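Side-chain contacts in putative exported protein (Bacteroides fragilis NCTC 9343, PDB 3IEE), which is of unknown function but is an all-helical and probably exported protein, possibly anchored to the membrane as a lipoprotein: residues E238-Q243 with T262-T267; N31-V36 with Q145-I150. All blocks are in the same frame, centred on the assembly; numbering follows the deposited sequence.

Contact 1: residues E238-Q243 with T262-T267; sequences ETFIKQ and TSAFET
The Phe240 ring turns its edge to Ala264: the methyl CB lies near the ring plane, 4.0 Å from CD2. The backbone N of Phe265 lies obliquely to the same ring, and Phe265 CB comes within 4.3 Å of Phe240 CE2. With CG anti to its backbone N (chi1 178°), Phe240 reaches across the interface, where Met182 and Leu207 of the two helices 169-189 and 197-215 also touch its side chain. A second flat group, the Gln243 amide, sits at the end of a chain extended beyond CG and sets OE1 against the Ala264 methyl, at 3.3 Å. Phe265 sends its own ring away from helix 224-247, onto Met182 and Gln183. The segment axes approach to 9.6 Å at 171°, and the CA atoms of Phe240 and Ala264 are 6.0 Å apart, a close antiparallel fit centred on the small alanine. Thr267 OG1 bonds back to Ala264 O at 2.7 Å, 34° from the carbonyl plane, and has a weak further bond to Gln236 OE1. No hydrogen bond joins the two segments, so the chemistry implies cohesion through van der Waals contact, with a buried aromatic side and a more polar border at Gln243.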
loop_
_atom_site.group_PDB
_atom_site.type_symbol
_atom_site.label_atom_id
_atom_site.label_comp_id
_atom_site.label_asym_id
_atom_site.label_seq_id
_atom_site.Cartn_x
_atom_site.Cartn_y
_atom_site.Cartn_z
ATOM N N GLU A 238 -16.114 -2.476 -9.870
ATOM C CA GLU A 238 -16.737 -1.413 -10.618
ATOM C C GLU A 238 -17.332 -0.337 -9.684
ATOM O O GLU A 238 -17.149 0.867 -9.909
ATOM C CB GLU A 238 -17.740 -2.002 -11.574
ATOM C CG GLU A 238 -18.365 -0.945 -12.483
ATOM C CD GLU A 238 -18.877 -1.464 -13.789
ATOM O OE1 GLU A 238 -18.614 -2.609 -14.157
ATOM O OE2 GLU A 238 -19.579 -0.686 -14.477
ATOM N N THR A 239 -18.002 -0.769 -8.621
ATOM C CA THR A 239 -18.501 0.167 -7.600
ATOM C C THR A 239 -17.376 0.986 -6.980
ATOM O O THR A 239 -17.498 2.202 -6.744
ATOM C CB THR A 239 -19.242 -0.637 -6.513
ATOM O OG1 THR A 239 -20.374 -1.245 -7.147
ATOM C CG2 THR A 239 -19.690 0.220 -5.318
ATOM N N PHE A 240 -16.278 0.308 -6.706
ATOM C CA PHE A 240 -15.102 0.960 -6.122
ATOM C C PHE A 240 -14.529 2.038 -7.063
ATOM O O PHE A 240 -14.249 3.164 -6.649
ATOM C CB PHE A 240 -14.058 -0.092 -5.805
ATOM C CG PHE A 240 -12.795 0.465 -5.236
ATOM C CD1 PHE A 240 -11.707 0.821 -6.053
ATOM C CD2 PHE A 240 -12.655 0.572 -3.881
ATOM C CE1 PHE A 240 -10.490 1.308 -5.483
ATOM C CE2 PHE A 240 -11.484 1.051 -3.328
ATOM C CZ PHE A 240 -10.409 1.397 -4.106
ATOM N N ILE A 241 -14.377 1.682 -8.334
ATOM C CA ILE A 241 -13.884 2.631 -9.328
ATOM C C ILE A 241 -14.756 3.880 -9.355
ATOM O O ILE A 241 -14.258 5.019 -9.357
ATOM C CB ILE A 241 -13.817 1.997 -10.723
ATOM C CG1 ILE A 241 -12.735 0.896 -10.812
ATOM C CG2 ILE A 241 -13.650 3.091 -11.864
ATOM C CD1 ILE A 241 -12.908 0.059 -12.055
ATOM N N LYS A 242 -16.061 3.679 -9.362
ATOM C CA LYS A 242 -17.009 4.795 -9.424
ATOM C C LYS A 242 -16.923 5.671 -8.140
ATOM O O LYS A 242 -17.003 6.909 -8.217
ATOM C CB LYS A 242 -18.422 4.291 -9.704
ATOM C CG LYS A 242 -18.549 3.777 -11.143
ATOM C CD LYS A 242 -19.980 3.390 -11.645
ATOM C CE LYS A 242 -20.496 2.078 -11.081
ATOM N NZ LYS A 242 -21.658 1.488 -11.861
ATOM N N GLN A 243 -16.769 5.036 -6.992
ATOM C CA GLN A 243 -16.621 5.768 -5.722
ATOM C C GLN A 243 -15.320 6.590 -5.728
ATOM O O GLN A 243 -15.304 7.722 -5.263
ATOM C CB GLN A 243 -16.616 4.800 -4.546
ATOM C CG GLN A 243 -17.971 4.178 -4.197
ATOM C CD GLN A 243 -17.918 3.468 -2.815
ATOM O OE1 GLN A 243 -16.832 3.192 -2.257
ATOM N NE2 GLN A 243 -19.081 3.216 -2.251
ATOM N N THR A 262 -12.226 1.996 1.802
ATOM C CA THR A 262 -11.552 0.809 2.354
ATOM C C THR A 262 -12.648 -0.194 2.592
ATOM O O THR A 262 -12.508 -1.368 2.313
ATOM C CB THR A 262 -10.794 1.091 3.658
ATOM O OG1 THR A 262 -11.713 1.541 4.643
ATOM C CG2 THR A 262 -9.687 2.109 3.479
ATOM N N SER A 263 -13.807 0.276 3.052
ATOM C CA SER A 263 -14.942 -0.628 3.228
ATOM C C SER A 263 -15.437 -1.266 1.926
ATOM O O SER A 263 -15.823 -2.447 1.922
ATOM C CB SER A 263 -16.082 0.083 3.964
ATOM O OG SER A 263 -15.609 0.477 5.258
ATOM N N ALA A 264 -15.394 -0.505 0.838
ATOM C CA ALA A 264 -15.785 -1.004 -0.487
ATOM C C ALA A 264 -14.795 -2.111 -0.913
ATOM O O ALA A 264 -15.185 -3.195 -1.385
ATOM C CB ALA A 264 -15.844 0.133 -1.490
ATOM N N PHE A 265 -13.527 -1.867 -0.630
ATOM C CA PHE A 265 -12.474 -2.841 -0.888
ATOM C C PHE A 265 -12.689 -4.123 -0.072
ATOM O O PHE A 265 -12.725 -5.237 -0.616
ATOM C CB PHE A 265 -11.118 -2.200 -0.591
ATOM C CG PHE A 265 -10.012 -3.171 -0.507
ATOM C CD1 PHE A 265 -9.591 -3.852 -1.647
ATOM C CD2 PHE A 265 -9.424 -3.485 0.723
ATOM C CE1 PHE A 265 -8.575 -4.779 -1.594
ATOM C CE2 PHE A 265 -8.361 -4.434 0.786
ATOM C CZ PHE A 265 -7.967 -5.090 -0.370
ATOM N N GLU A 266 -12.851 -3.966 1.237
ATOM C CA GLU A 266 -13.027 -5.123 2.127
ATOM C C GLU A 266 -14.227 -5.973 1.745
ATOM O O GLU A 266 -14.159 -7.201 1.816
ATOM C CB GLU A 266 -13.174 -4.652 3.574
ATOM C CG GLU A 266 -11.934 -4.028 4.149
ATOM C CD GLU A 266 -10.840 -5.030 4.485
ATOM O OE1 GLU A 266 -11.162 -6.219 4.745
ATOM O OE2 GLU A 266 -9.647 -4.623 4.480
ATOM N N THR A 267 -15.322 -5.337 1.329
ATOM C CA THR A 267 -16.495 -6.087 0.932
ATOM C C THR A 267 -16.207 -6.895 -0.338
ATOM O O THR A 267 -16.720 -7.991 -0.507
ATOM C CB THR A 267 -17.718 -5.169 0.746
ATOM O OG1 THR A 267 -17.418 -4.163 -0.225
ATOM C CG2 THR A 267 -18.049 -4.499 2.024
#

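Contact 2: residues N31-V36 with Q145-I150; sequences NTSLGV and QNIFDI. With EDO (1,2-ethanediol), chain E.
Phe148, Ser33 and Leu34 carry most of this interface, Phe148 having the largest share of buried surface. Its ring presents CE1 and CZ to segment 31-36: CZ is 4.0 Å from Leu34 CD1 and 4.1 Å from Leu34 CA, so the ring rests on the backbone of that residue as well as on its branch. The approach is oblique, and the two side chains cross at about a right angle. Leu34 starts out beside the interface rather than into it; CG lies beside the carbonyl carbon (chi1 -176°), and the turn at chi2 (66°) then brings methyl CD1 up to CE1 and CZ of the ring. Ser33 O lies 4.5 Å from Phe148 CZ, a loose contact.

Ser33 points across the gap, yet its OG comes no nearer to segment 145-150 than 4.4 Å, from Ile147 CG2, a loose van der Waals contact. The hydroxyl has its polar partners elsewhere, Tyr97 OH and Tyr29 O. Phe148 also packs on Tyr30 and Leu37, and Ile147 on Leu37 and Asn96. On a side of helix 123-162 that does not meet segment 31-36, Asn146 ND2 gives a nearly straight hydrogen bond (173°) to O1 of 1,2-ethanediol, 3.1 Å away, probably from the crystallisation liquor; ND2 is also bonded to Asn96 OD1 of helix 87-119.

The segment axes run antiparallel at 166° but stay 10.9 Å apart, and the nearest CA atoms, of Ser33 and Ile147, are separated by 8.2 Å. Such spacing is bridged by side chains, chiefly the phenylalanine, with no hydrogen bond between the segments. Long antiparallel helices joined in this way, with helix 87-119 packed against helix 123-162 and hydrogen-bonded to helix 17-40 through Tyr97 and Ser33, are characteristic of an all-alpha helical bundle, here within the DUF6845 region.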
loop_
_atom_site.group_PDB
_atom_site.type_symbol
_atom_site.label_atom_id
_atom_site.label_comp_id
_atom_site.label_asym_id
_atom_site.label_seq_id
_atom_site.Cartn_x
_atom_site.Cartn_y
_atom_site.Cartn_z
ATOM N N ASN A 31 4.275 -11.884 0.416
ATOM C CA ASN A 31 3.366 -11.911 1.552
ATOM C C ASN A 31 3.976 -11.328 2.812
ATOM O O ASN A 31 3.293 -10.595 3.558
ATOM C CB ASN A 31 2.864 -13.350 1.798
ATOM C CG ASN A 31 1.875 -13.819 0.721
ATOM O OD1 ASN A 31 1.147 -13.014 0.114
ATOM N ND2 ASN A 31 1.793 -15.141 0.549
ATOM N N THR A 32 5.250 -11.608 3.044
ATOM C CA THR A 32 5.949 -11.003 4.165
ATOM C C THR A 32 6.021 -9.482 3.975
ATOM O O THR A 32 5.804 -8.717 4.919
ATOM C CB THR A 32 7.353 -11.600 4.344
ATOM O OG1 THR A 32 7.205 -12.986 4.699
ATOM C CG2 THR A 32 8.156 -10.838 5.411
ATOM N N SER A 33 6.327 -9.062 2.740
ATOM C CA SER A 33 6.400 -7.633 2.404
ATOM C C SER A 33 5.081 -6.911 2.636
ATOM O O SER A 33 5.064 -5.785 3.158
ATOM C CB SER A 33 6.821 -7.382 0.948
ATOM O OG SER A 33 8.160 -7.784 0.647
ATOM N N LEU A 34 3.974 -7.554 2.274
ATOM C CA LEU A 34 2.657 -6.958 2.432
ATOM C C LEU A 34 2.423 -6.640 3.900
ATOM O O LEU A 34 1.968 -5.565 4.248
ATOM C CB LEU A 34 1.573 -7.925 1.923
ATOM C CG LEU A 34 0.110 -7.406 1.925
ATOM C CD1 LEU A 34 -0.055 -6.281 0.940
ATOM C CD2 LEU A 34 -0.886 -8.550 1.560
ATOM N N GLY A 35 2.723 -7.599 4.756
ATOM C CA GLY A 35 2.563 -7.405 6.206
ATOM C C GLY A 35 3.490 -6.372 6.815
ATOM O O GLY A 35 3.096 -5.525 7.634
ATOM N N VAL A 36 4.740 -6.410 6.390
ATOM C CA VAL A 36 5.771 -5.496 6.871
ATOM C C VAL A 36 5.453 -4.070 6.475
ATOM O O VAL A 36 5.528 -3.128 7.282
ATOM C CB VAL A 36 7.195 -5.858 6.370
ATOM C CG1 VAL A 36 8.142 -4.717 6.658
ATOM C CG2 VAL A 36 7.706 -7.176 7.024
ATOM N N GLN A 145 5.460 1.853 -2.032
ATOM C CA GLN A 145 4.889 1.565 -3.321
ATOM C C GLN A 145 5.959 1.028 -4.297
ATOM O O GLN A 145 5.662 0.121 -5.120
ATOM C CB GLN A 145 4.162 2.775 -3.941
ATOM C CG GLN A 145 3.425 2.419 -5.252
ATOM C CD GLN A 145 2.382 1.312 -5.077
ATOM O OE1 GLN A 145 1.505 1.392 -4.217
ATOM N NE2 GLN A 145 2.501 0.252 -5.880
ATOM N N ASN A 146 7.180 1.601 -4.234
ATOM C CA ASN A 146 8.297 1.120 -5.058
ATOM C C ASN A 146 8.514 -0.397 -4.897
ATOM O O ASN A 146 8.759 -1.111 -5.866
ATOM C CB ASN A 146 9.610 1.804 -4.698
ATOM C CG ASN A 146 9.726 3.225 -5.209
ATOM O OD1 ASN A 146 8.881 3.723 -5.970
ATOM N ND2 ASN A 146 10.817 3.895 -4.792
ATOM N N ILE A 147 8.473 -0.854 -3.657
ATOM C CA ILE A 147 8.678 -2.288 -3.366
ATOM C C ILE A 147 7.598 -3.138 -4.060
ATOM O O ILE A 147 7.934 -4.106 -4.769
ATOM C CB ILE A 147 8.766 -2.492 -1.857
ATOM C CG1 ILE A 147 10.076 -1.891 -1.316
ATOM C CG2 ILE A 147 8.674 -4.010 -1.479
ATOM C CD1 ILE A 147 10.042 -1.547 0.079
ATOM N N PHE A 148 6.322 -2.748 -3.925
ATOM C CA PHE A 148 5.234 -3.455 -4.613
ATOM C C PHE A 148 5.448 -3.459 -6.107
ATOM O O PHE A 148 5.261 -4.478 -6.796
ATOM C CB PHE A 148 3.865 -2.885 -4.208
ATOM C CG PHE A 148 3.500 -3.170 -2.803
ATOM C CD1 PHE A 148 3.524 -4.478 -2.306
ATOM C CD2 PHE A 148 3.133 -2.156 -1.924
ATOM C CE1 PHE A 148 3.170 -4.750 -0.956
ATOM C CE2 PHE A 148 2.739 -2.419 -0.607
ATOM C CZ PHE A 148 2.784 -3.725 -0.118
ATOM N N ASP A 149 5.839 -2.308 -6.637
ATOM C CA ASP A 149 6.064 -2.178 -8.088
ATOM C C ASP A 149 7.183 -3.102 -8.594
ATOM O O ASP A 149 7.052 -3.693 -9.639
ATOM C CB ASP A 149 6.435 -0.756 -8.482
ATOM C CG ASP A 149 5.270 0.270 -8.344
ATOM O OD1 ASP A 149 4.090 -0.094 -8.196
ATOM O OD2 ASP A 149 5.616 1.487 -8.350
ATOM N N ILE A 150 8.266 -3.209 -7.828
ATOM C CA ILE A 150 9.386 -4.123 -8.127
ATOM C C ILE A 150 8.904 -5.565 -8.182
ATOM O O ILE A 150 9.245 -6.337 -9.120
ATOM C CB ILE A 150 10.526 -3.941 -7.088
ATOM C CG1 ILE A 150 11.213 -2.572 -7.287
ATOM C CG2 ILE A 150 11.550 -5.094 -7.161
ATOM C CD1 ILE A 150 11.965 -2.081 -6.079
HETATM C C1 EDO E . 10.935 7.126 -4.448
HETATM O O1 EDO E . 11.569 6.780 -5.687
HETATM C C2 EDO E . 11.926 7.236 -3.289
HETATM O O2 EDO E . 11.394 8.091 -2.261
#

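Overall arrangement
Contact 2 comes first along the chain, joining helices 17-40 and 123-162, and it is complete before contact 1 pairs helices 224-247 and 255-268. The two share no helix and fall in different parts of the protein, the DUF6845 region and the DUF3829-like C-terminal domain. Their centres are 22 Å apart and their nearest atoms about 8 Å, so they do not touch. Helix 169-189 offers a link between them: Ser184 OG gives a hydrogen bond to Gln145 OE1 of segment 145-150, while Met182 touches Phe240 and Phe265 of contact 1. Two antiparallel helix pairings, one in each region, thus belong to a single chain that is three-quarters helix and has no strand.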